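Ralf, proline/betaine transporter (Legionella pneumophila, PDB 4D7Q) probably acts as a guanine nucleotide exchange factor, here an engineered chimera joining the Sec7 domain of Legionella RalF to the capping domain of Rickettsia RalF. Local coordinates at residues 243-255 with 263-275. The protein carries 2 engineered substitutions. Residues are numbered along the deposited sequence; the frame is centred on the assembly and turned at random.
Sequences QNNNLTIEFKNPK and GYKGSVIIKDEKS
A chi1 of -167° turns the Phe251 ring away from its own backbone N and across the neighbouring strand at Gly266, and Val268 CG2, set beside its own backbone N, meets the ring edge, 3.7 Å from Phe251 CD1. Phe251 CZ also comes to 3.5 Å from Gly266 CA, where the second strand has no side chain. On the same face Ile249 CG2 lies 3.6 Å from Val268 CG1, the two side chains running side by side, and Leu247 CD1 reaches Ile270 CG2. Strands 248-252 and 264-271 are antiparallel neighbours, their N-to-C directions 162° apart, linked through helix 256-262; strand 248-252 is an outermost strand of the six-stranded sheet in the Rickettsia-derived capping domain. Six backbone bonds establish the register, two at each of the pairs Thr248–Lys271, Glu250–Ile269 and Lys252–Ser267. On the other face Lys252 NZ lies 2.8 Å from Glu250 OE2 in a salt bridge within the strand. The lysine chain crosses Ile269, with Lys252 CE 4.0 Å from Ile269 CG1. Beyond the ladder, Pro254 CB packs 3.5 Å from Tyr264 CD2, while Tyr264 OH donates to Ser267 OG, which also bonds Glu279. At the far end Asn246 N donates to Glu273 OE2 (2.8 Å, 165° at the hydrogen), approaching from above the carboxylate plane.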
loop_
_atom_site.group_PDB
_atom_site.type_symbol
_atom_site.label_atom_id
_atom_site.label_comp_id
_atom_site.label_asym_id
_atom_site.label_seq_id
_atom_site.Cartn_x
_atom_site.Cartn_y
_atom_site.Cartn_z
ATOM N N GLN A 243 2.737 3.013 -30.395
ATOM C CA GLN A 243 1.902 3.546 -31.465
ATOM C C GLN A 243 1.535 2.597 -32.639
ATOM O O GLN A 243 0.643 2.896 -33.393
ATOM C CB GLN A 243 2.444 4.875 -31.948
ATOM C CG GLN A 243 2.167 6.024 -30.994
ATOM C CD GLN A 243 0.712 6.152 -30.595
ATOM O OE1 GLN A 243 0.383 6.016 -29.454
ATOM N NE2 GLN A 243 -0.141 6.421 -31.535
ATOM N N ASN A 244 2.200 1.454 -32.737
ATOM C CA ASN A 244 1.865 0.419 -33.712
ATOM C C ASN A 244 1.141 -0.736 -33.028
ATOM O O ASN A 244 0.836 -1.730 -33.689
ATOM C CB ASN A 244 3.126 -0.096 -34.432
ATOM C CG ASN A 244 3.590 0.823 -35.534
ATOM O OD1 ASN A 244 2.911 1.002 -36.553
ATOM N ND2 ASN A 244 4.747 1.441 -35.344
ATOM N N ASN A 245 0.900 -0.616 -31.695
ATOM C CA ASN A 245 0.243 -1.644 -30.896
ATOM C C ASN A 245 -1.236 -1.361 -30.753
ATOM O O ASN A 245 -1.628 -0.221 -30.484
ATOM C CB ASN A 245 0.874 -1.755 -29.487
ATOM C CG ASN A 245 2.203 -2.494 -29.449
ATOM O OD1 ASN A 245 2.336 -3.543 -28.809
ATOM N ND2 ASN A 245 3.221 -1.954 -30.114
ATOM N N ASN A 246 -2.050 -2.408 -30.870
ATOM C CA ASN A 246 -3.492 -2.328 -30.689
ATOM C C ASN A 246 -3.797 -2.794 -29.256
ATOM O O ASN A 246 -3.898 -3.993 -28.973
ATOM C CB ASN A 246 -4.220 -3.125 -31.782
ATOM C CG ASN A 246 -3.897 -2.623 -33.172
ATOM O OD1 ASN A 246 -3.750 -1.417 -33.412
ATOM N ND2 ASN A 246 -3.779 -3.537 -34.121
ATOM N N LEU A 247 -3.864 -1.820 -28.365
ATOM C CA LEU A 247 -4.112 -2.018 -26.955
ATOM C C LEU A 247 -5.576 -2.078 -26.570
ATOM O O LEU A 247 -6.422 -1.543 -27.213
ATOM C CB LEU A 247 -3.423 -0.939 -26.123
ATOM C CG LEU A 247 -1.938 -0.732 -26.272
ATOM C CD1 LEU A 247 -1.455 0.484 -25.538
ATOM C CD2 LEU A 247 -1.130 -1.964 -25.930
ATOM N N THR A 248 -5.819 -2.746 -25.465
ATOM C CA THR A 248 -7.091 -2.784 -24.798
ATOM C C THR A 248 -6.936 -2.052 -23.455
ATOM O O THR A 248 -6.207 -2.477 -22.614
ATOM C CB THR A 248 -7.501 -4.245 -24.626
ATOM O OG1 THR A 248 -7.779 -4.789 -25.902
ATOM C CG2 THR A 248 -8.649 -4.384 -23.773
ATOM N N ILE A 249 -7.617 -0.929 -23.285
ATOM C CA ILE A 249 -7.425 -0.096 -22.125
ATOM C C ILE A 249 -8.724 0.073 -21.321
ATOM O O ILE A 249 -9.753 0.412 -21.849
ATOM C CB ILE A 249 -6.785 1.261 -22.468
ATOM C CG1 ILE A 249 -5.559 1.064 -23.350
ATOM C CG2 ILE A 249 -6.421 1.990 -21.187
ATOM C CD1 ILE A 249 -4.954 2.291 -23.940
ATOM N N GLU A 250 -8.608 -0.218 -20.037
ATOM C CA GLU A 250 -9.655 -0.184 -19.021
ATOM C C GLU A 250 -9.178 0.734 -17.896
ATOM O O GLU A 250 -7.973 0.864 -17.669
ATOM C CB GLU A 250 -9.821 -1.611 -18.464
ATOM C CG GLU A 250 -11.004 -1.852 -17.541
ATOM C CD GLU A 250 -11.043 -3.230 -16.906
ATOM O OE1 GLU A 250 -10.668 -4.215 -17.584
ATOM O OE2 GLU A 250 -11.471 -3.325 -15.732
ATOM N N PHE A 251 -10.119 1.359 -17.193
ATOM C CA PHE A 251 -9.829 2.192 -16.029
ATOM C C PHE A 251 -10.648 1.694 -14.852
ATOM O O PHE A 251 -11.869 1.609 -14.959
ATOM C CB PHE A 251 -10.070 3.694 -16.290
ATOM C CG PHE A 251 -9.480 4.551 -15.190
ATOM C CD1 PHE A 251 -8.110 4.774 -15.120
ATOM C CD2 PHE A 251 -10.289 5.088 -14.191
ATOM C CE1 PHE A 251 -7.560 5.529 -14.079
ATOM C CE2 PHE A 251 -9.744 5.852 -13.159
ATOM C CZ PHE A 251 -8.383 6.072 -13.110
ATOM N N LYS A 252 -9.972 1.348 -13.738
ATOM C CA LYS A 252 -10.617 0.852 -12.520
ATOM C C LYS A 252 -10.640 1.983 -11.495
ATOM O O LYS A 252 -9.589 2.474 -11.085
ATOM C CB LYS A 252 -9.896 -0.391 -11.982
ATOM C CG LYS A 252 -10.079 -1.637 -12.871
ATOM C CD LYS A 252 -9.628 -2.917 -12.147
ATOM C CE LYS A 252 -9.621 -4.149 -13.028
ATOM N NZ LYS A 252 -10.990 -4.670 -13.302
ATOM N N ASN A 253 -11.847 2.453 -11.161
ATOM C CA ASN A 253 -12.061 3.546 -10.223
ATOM C C ASN A 253 -11.866 3.106 -8.791
ATOM O O ASN A 253 -12.212 1.981 -8.426
ATOM C CB ASN A 253 -13.446 4.185 -10.419
ATOM C CG ASN A 253 -13.550 4.891 -11.736
ATOM O OD1 ASN A 253 -12.956 5.949 -11.954
ATOM N ND2 ASN A 253 -14.251 4.284 -12.665
ATOM N N PRO A 254 -11.253 3.954 -7.955
ATOM C CA PRO A 254 -11.082 3.560 -6.549
ATOM C C PRO A 254 -12.341 3.907 -5.758
ATOM O O PRO A 254 -13.179 4.665 -6.241
ATOM C CB PRO A 254 -9.901 4.430 -6.109
ATOM C CG PRO A 254 -10.034 5.680 -6.930
ATOM C CD PRO A 254 -10.768 5.330 -8.201
ATOM N N LYS A 255 -12.425 3.451 -4.507
ATOM C CA LYS A 255 -13.500 3.876 -3.613
ATOM C C LYS A 255 -13.187 5.340 -3.316
ATOM O O LYS A 255 -12.018 5.693 -3.191
ATOM C CB LYS A 255 -13.485 3.065 -2.318
ATOM C CG LYS A 255 -13.838 1.596 -2.564
ATOM C CD LYS A 255 -13.355 0.688 -1.448
ATOM C CE LYS A 255 -11.851 0.595 -1.383
ATOM N NZ LYS A 255 -11.412 0.666 0.019
ATOM N N GLY A 263 -5.029 10.079 -2.520
ATOM C CA GLY A 263 -4.868 10.721 -3.815
ATOM C C GLY A 263 -4.885 9.748 -4.975
ATOM O O GLY A 263 -4.634 10.139 -6.121
ATOM N N TYR A 264 -5.196 8.470 -4.691
ATOM C CA TYR A 264 -5.269 7.427 -5.709
ATOM C C TYR A 264 -6.485 7.678 -6.559
ATOM O O TYR A 264 -7.602 7.604 -6.042
ATOM C CB TYR A 264 -5.353 6.055 -5.022
ATOM C CG TYR A 264 -5.525 4.860 -5.928
ATOM C CD1 TYR A 264 -4.650 4.632 -6.992
ATOM C CD2 TYR A 264 -6.452 3.871 -5.628
ATOM C CE1 TYR A 264 -4.764 3.492 -7.791
ATOM C CE2 TYR A 264 -6.589 2.735 -6.426
ATOM C CZ TYR A 264 -5.748 2.552 -7.510
ATOM O OH TYR A 264 -5.879 1.411 -8.252
ATOM N N LYS A 265 -6.269 8.039 -7.834
ATOM C CA LYS A 265 -7.352 8.347 -8.771
ATOM C C LYS A 265 -7.871 7.082 -9.458
ATOM O O LYS A 265 -8.967 7.089 -10.010
ATOM C CB LYS A 265 -6.930 9.397 -9.820
ATOM C CG LYS A 265 -6.498 10.751 -9.254
ATOM C CD LYS A 265 -7.656 11.498 -8.572
ATOM C CE LYS A 265 -7.166 12.588 -7.663
ATOM N NZ LYS A 265 -8.291 13.389 -7.107
ATOM N N GLY A 266 -7.089 6.014 -9.406
ATOM C CA GLY A 266 -7.468 4.749 -10.012
ATOM C C GLY A 266 -6.365 4.150 -10.846
ATOM O O GLY A 266 -5.276 4.737 -10.986
ATOM N N SER A 267 -6.649 2.965 -11.398
ATOM C CA SER A 267 -5.676 2.217 -12.199
ATOM C C SER A 267 -6.094 2.029 -13.648
ATOM O O SER A 267 -7.220 1.611 -13.935
ATOM C CB SER A 267 -5.392 0.850 -11.577
ATOM O OG SER A 267 -4.541 0.927 -10.444
ATOM N N VAL A 268 -5.159 2.349 -14.553
ATOM C CA VAL A 268 -5.252 2.154 -15.986
ATOM C C VAL A 268 -4.730 0.728 -16.209
ATOM O O VAL A 268 -3.567 0.452 -15.905
ATOM C CB VAL A 268 -4.370 3.156 -16.764
ATOM C CG1 VAL A 268 -4.583 3.012 -18.268
ATOM C CG2 VAL A 268 -4.593 4.605 -16.307
ATOM N N ILE A 269 -5.588 -0.173 -16.717
ATOM C CA ILE A 269 -5.233 -1.554 -17.004
ATOM C C ILE A 269 -5.036 -1.643 -18.499
ATOM O O ILE A 269 -5.946 -1.321 -19.266
ATOM C CB ILE A 269 -6.279 -2.574 -16.436
ATOM C CG1 ILE A 269 -6.529 -2.384 -14.885
ATOM C CG2 ILE A 269 -5.909 -4.039 -16.784
ATOM C CD1 ILE A 269 -5.307 -2.544 -13.941
ATOM N N ILE A 270 -3.807 -2.003 -18.915
ATOM C CA ILE A 270 -3.419 -2.074 -20.328
ATOM C C ILE A 270 -3.006 -3.471 -20.730
ATOM O O ILE A 270 -2.119 -4.070 -20.109
ATOM C CB ILE A 270 -2.343 -1.016 -20.688
ATOM C CG1 ILE A 270 -2.793 0.406 -20.269
ATOM C CG2 ILE A 270 -1.973 -1.072 -22.181
ATOM C CD1 ILE A 270 -1.760 1.502 -20.398
ATOM N N LYS A 271 -3.637 -3.969 -21.816
ATOM C CA LYS A 271 -3.353 -5.274 -22.381
ATOM C C LYS A 271 -3.026 -5.135 -23.849
ATOM O O LYS A 271 -3.723 -4.412 -24.567
ATOM C CB LYS A 271 -4.524 -6.259 -22.149
ATOM C CG LYS A 271 -4.713 -6.602 -20.661
ATOM C CD LYS A 271 -5.937 -7.447 -20.381
ATOM C CE LYS A 271 -6.097 -7.666 -18.894
ATOM N NZ LYS A 271 -7.509 -7.960 -18.514
ATOM N N ASP A 272 -1.971 -5.800 -24.287
ATOM C CA ASP A 272 -1.633 -5.834 -25.695
ATOM C C ASP A 272 -2.103 -7.090 -26.405
ATOM O O ASP A 272 -2.811 -7.875 -25.844
ATOM C CB ASP A 272 -0.158 -5.559 -25.948
ATOM C CG ASP A 272 0.767 -6.591 -25.352
ATOM O OD1 ASP A 272 0.443 -7.766 -25.278
ATOM O OD2 ASP A 272 1.848 -6.203 -24.947
ATOM N N GLU A 273 -1.704 -7.241 -27.660
ATOM C CA GLU A 273 -2.142 -8.351 -28.511
ATOM C C GLU A 273 -1.408 -9.684 -28.212
ATOM O O GLU A 273 -1.821 -10.721 -28.636
ATOM C CB GLU A 273 -2.056 -7.959 -30.011
ATOM C CG GLU A 273 -1.320 -6.656 -30.321
ATOM C CD GLU A 273 -1.812 -5.904 -31.561
ATOM O OE1 GLU A 273 -2.771 -6.357 -32.236
ATOM O OE2 GLU A 273 -1.215 -4.861 -31.881
ATOM N N LYS A 274 -0.330 -9.624 -27.448
ATOM C CA LYS A 274 0.473 -10.779 -27.082
ATOM C C LYS A 274 0.359 -11.211 -25.616
ATOM O O LYS A 274 1.264 -11.763 -25.041
ATOM C CB LYS A 274 1.922 -10.497 -27.415
ATOM C CG LYS A 274 2.141 -10.000 -28.828
ATOM C CD LYS A 274 1.442 -10.863 -29.857
ATOM C CE LYS A 274 1.602 -12.332 -29.580
ATOM N NZ LYS A 274 1.520 -13.094 -30.826
ATOM N N SER A 275 -0.790 -10.941 -25.057
ATOM C CA SER A 275 -1.191 -11.291 -23.689
ATOM C C SER A 275 -0.476 -10.524 -22.565
ATOM O O SER A 275 -0.685 -10.824 -21.381
ATOM C CB SER A 275 -1.222 -12.807 -23.465
ATOM O OG SER A 275 -2.289 -13.395 -24.194
#